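Local coordinates for protein phosphoglycerate dehydrogenase (Lactobacillus plantarum, PDB 3EVT) that probably oxidises 3-phosphoglycerate with NAD as cofactor, as a two-domain dehydrogenase of the D-isomer specific 2-hydroxyacid family, at residues Val43-His48 against Pro290-Asn295. Residues are numbered along the deposited sequence; the frame is centred on the assembly and turned at random.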
ATOM      1  N   VAL A  43       9.467  29.235  -5.646  1.00 46.52           N
ATOM      2  CA  VAL A  43       8.587  28.190  -6.106  1.00 45.35           C
ATOM      3  C   VAL A  43       7.370  28.786  -6.850  1.00 45.54           C
ATOM      4  O   VAL A  43       6.890  29.875  -6.537  1.00 44.18           O
ATOM      5  CB  VAL A  43       8.099  27.371  -4.929  1.00 45.17           C
ATOM      6  CG1 VAL A  43       7.101  26.312  -5.394  1.00 43.76           C
ATOM      7  CG2 VAL A  43       9.310  26.788  -4.167  1.00 42.89           C
ATOM      8  N   MET A  44       6.896  28.059  -7.852  1.00 45.15           N
ATOM      9  CA  MET A  44       5.725  28.467  -8.562  1.00 45.55           C
ATOM     10  C   MET A  44       4.734  27.317  -8.526  1.00 45.29           C
ATOM     11  O   MET A  44       5.047  26.171  -8.907  1.00 44.82           O
ATOM     12  CB  MET A  44       6.111  28.899 -10.005  1.00 45.73           C
ATOM     13  CG  MET A  44       5.049  29.761 -10.754  1.00 48.11           C
ATOM     14  SD  MET A  44       5.578  30.233 -12.466  1.00 51.24           S
ATOM     15  CE  MET A  44       7.285  30.544 -12.074  1.00 30.58           C
ATOM     16  N   TYR A  45       3.549  27.598  -8.013  1.00 45.28           N
ATOM     17  CA  TYR A  45       2.463  26.646  -8.115  1.00 45.96           C
ATOM     18  C   TYR A  45       1.571  27.033  -9.316  1.00 46.17           C
ATOM     19  O   TYR A  45       0.869  28.065  -9.264  1.00 44.67           O
ATOM     20  CB  TYR A  45       1.679  26.681  -6.820  1.00 45.52           C
ATOM     21  CG  TYR A  45       0.475  25.782  -6.811  1.00 46.10           C
ATOM     22  CD1 TYR A  45       0.510  24.515  -7.381  1.00 46.38           C
ATOM     23  CD2 TYR A  45      -0.705  26.191  -6.200  1.00 46.30           C
ATOM     24  CE1 TYR A  45      -0.645  23.665  -7.351  1.00 45.11           C
ATOM     25  CE2 TYR A  45      -1.826  25.361  -6.150  1.00 47.14           C
ATOM     26  CZ  TYR A  45      -1.791  24.107  -6.719  1.00 44.87           C
ATOM     27  OH  TYR A  45      -2.942  23.358  -6.672  1.00 48.33           O
ATOM     28  N   GLY A  46       1.660  26.243 -10.398  1.00 47.27           N
ATOM     29  CA  GLY A  46       0.969  26.506 -11.660  1.00 48.49           C
ATOM     30  C   GLY A  46       1.906  27.230 -12.606  1.00 51.36           C
ATOM     31  O   GLY A  46       2.726  28.021 -12.180  1.00 51.76           O
ATOM     32  N   ASN A  47       1.807  26.971 -13.903  1.00 53.20           N
ATOM     33  CA  ASN A  47       2.561  27.753 -14.878  1.00 55.30           C
ATOM     34  C   ASN A  47       1.918  29.151 -15.034  1.00 56.16           C
ATOM     35  O   ASN A  47       0.745  29.318 -14.764  1.00 56.71           O
ATOM     36  CB  ASN A  47       2.660  26.967 -16.200  1.00 55.01           C
ATOM     37  CG  ASN A  47       3.364  27.741 -17.339  1.00 57.08           C
ATOM     38  OD1 ASN A  47       4.332  28.503 -17.128  1.00 58.31           O
ATOM     39  ND2 ASN A  47       2.887  27.511 -18.568  1.00 56.85           N
ATOM     40  N   HIS A  48       2.711  30.146 -15.413  1.00 57.72           N
ATOM     41  CA  HIS A  48       2.275  31.531 -15.445  1.00 59.73           C
ATOM     42  C   HIS A  48       3.189  32.309 -16.388  1.00 61.12           C
ATOM     43  O   HIS A  48       4.321  31.903 -16.639  1.00 61.40           O
ATOM     44  CB  HIS A  48       2.337  32.144 -14.049  1.00 60.02           C
ATOM     45  CG  HIS A  48       1.657  33.485 -13.909  1.00 60.16           C
ATOM     46  ND1 HIS A  48       2.280  34.676 -14.210  1.00 58.00           N
ATOM     47  CD2 HIS A  48       0.431  33.820 -13.424  1.00 61.66           C
ATOM     48  CE1 HIS A  48       1.457  35.682 -13.958  1.00 59.56           C
ATOM     49  NE2 HIS A  48       0.331  35.192 -13.469  1.00 60.37           N
ATOM     50  N   PRO A 290      -2.890  18.252  -3.256  1.00 44.87           N
ATOM     51  CA  PRO A 290      -2.026  17.346  -2.462  1.00 43.33           C
ATOM     52  C   PRO A 290      -0.705  16.999  -3.165  1.00 42.31           C
ATOM     53  O   PRO A 290       0.303  16.747  -2.477  1.00 41.42           O
ATOM     54  CB  PRO A 290      -2.869  16.080  -2.337  1.00 42.53           C
ATOM     55  CG  PRO A 290      -4.292  16.539  -2.447  1.00 44.89           C
ATOM     56  CD  PRO A 290      -4.251  17.700  -3.435  1.00 44.37           C
ATOM     57  N   ILE A 291      -0.716  16.968  -4.509  1.00 40.42           N
ATOM     58  CA  ILE A 291       0.524  16.758  -5.266  1.00 39.96           C
ATOM     59  C   ILE A 291       1.554  17.872  -4.981  1.00 39.42           C
ATOM     60  O   ILE A 291       2.668  17.583  -4.575  1.00 38.77           O
ATOM     61  CB  ILE A 291       0.315  16.524  -6.796  1.00 39.76           C
ATOM     62  CG1 ILE A 291      -0.435  15.207  -7.026  1.00 40.66           C
ATOM     63  CG2 ILE A 291       1.682  16.428  -7.530  1.00 38.07           C
ATOM     64  CD1 ILE A 291      -0.963  15.015  -8.499  1.00 36.46           C
ATOM     65  N   PHE A 292       1.161  19.119  -5.170  1.00 38.99           N
ATOM     66  CA  PHE A 292       1.960  20.285  -4.764  1.00 39.45           C
ATOM     67  C   PHE A 292       2.345  20.293  -3.262  1.00 39.30           C
ATOM     68  O   PHE A 292       3.504  20.438  -2.940  1.00 39.92           O
ATOM     69  CB  PHE A 292       1.215  21.597  -5.055  1.00 39.52           C
ATOM     70  CG  PHE A 292       2.001  22.796  -4.634  1.00 39.66           C
ATOM     71  CD1 PHE A 292       3.244  23.053  -5.235  1.00 37.31           C
ATOM     72  CD2 PHE A 292       1.551  23.616  -3.615  1.00 39.93           C
ATOM     73  CE1 PHE A 292       4.002  24.126  -4.827  1.00 42.01           C
ATOM     74  CE2 PHE A 292       2.304  24.682  -3.183  1.00 41.36           C
ATOM     75  CZ  PHE A 292       3.517  24.945  -3.779  1.00 43.35           C
ATOM     76  N   ALA A 293       1.377  20.123  -2.374  1.00 38.97           N
ATOM     77  CA  ALA A 293       1.633  20.074  -0.931  1.00 40.03           C
ATOM     78  C   ALA A 293       2.729  19.054  -0.562  1.00 40.59           C
ATOM     79  O   ALA A 293       3.662  19.360   0.221  1.00 40.66           O
ATOM     80  CB  ALA A 293       0.300  19.774  -0.145  1.00 38.90           C
ATOM     81  N   ALA A 294       2.664  17.870  -1.166  1.00 40.64           N
ATOM     82  CA  ALA A 294       3.715  16.830  -0.930  1.00 40.69           C
ATOM     83  C   ALA A 294       5.053  17.184  -1.539  1.00 41.24           C
ATOM     84  O   ALA A 294       6.081  17.075  -0.862  1.00 42.39           O
ATOM     85  CB  ALA A 294       3.251  15.454  -1.431  1.00 41.79           C
ATOM     86  N   ASN A 295       5.076  17.621  -2.798  1.00 41.13           N
ATOM     87  CA  ASN A 295       6.334  18.052  -3.412  1.00 41.56           C
ATOM     88  C   ASN A 295       6.973  19.272  -2.717  1.00 42.94           C
ATOM     89  O   ASN A 295       8.208  19.358  -2.600  1.00 44.53           O
ATOM     90  CB  ASN A 295       6.166  18.338  -4.891  1.00 41.64           C
ATOM     91  CG  ASN A 295       6.188  17.063  -5.749  1.00 41.33           C
ATOM     92  OD1 ASN A 295       6.860  16.089  -5.405  1.00 42.73           O
ATOM     93  ND2 ASN A 295       5.487  17.085  -6.874  1.00 33.79           N
TER
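Tyr-45, at the end of strand 41-45, lays its ring over one face of the Phe-292 ring in an offset stack: the planes are 18° from parallel and the centroids 4.4 Å apart. The slip brings the CD1 side of the tyrosine, not its centre, over the root of the phenylalanine, with Tyr-45 CD1 3.6 Å from Phe-292 CG and Tyr-45 CE1 3.6 Å from Phe-292 CB. Tyr-45 CB takes the middle of the same face, 4.0 Å from the Phe-292 centroid and nearly on the ring normal, a CH-pi contact. Val-43, two residues earlier, meets the rim instead: its CG1 lies in the plane of the phenylalanine ring, 3.8 Å from Phe-292 CE1. Phe-292 holds CG anti to its backbone N (chi1 179°), which carries the ring off helix 284-302 to the sheet. Val-4 and Gln-66 on the flanking strands also touch this phenylalanine. As in other two-domain D-2-hydroxyacid dehydrogenases, the chain returns after the NAD-binding domain, and its last long helix packs here on the N-terminal parallel sheet. With no hydrogen bond or charge pair between the segments, dispersion and ring-ring packing among buried apolar groups hold the contact.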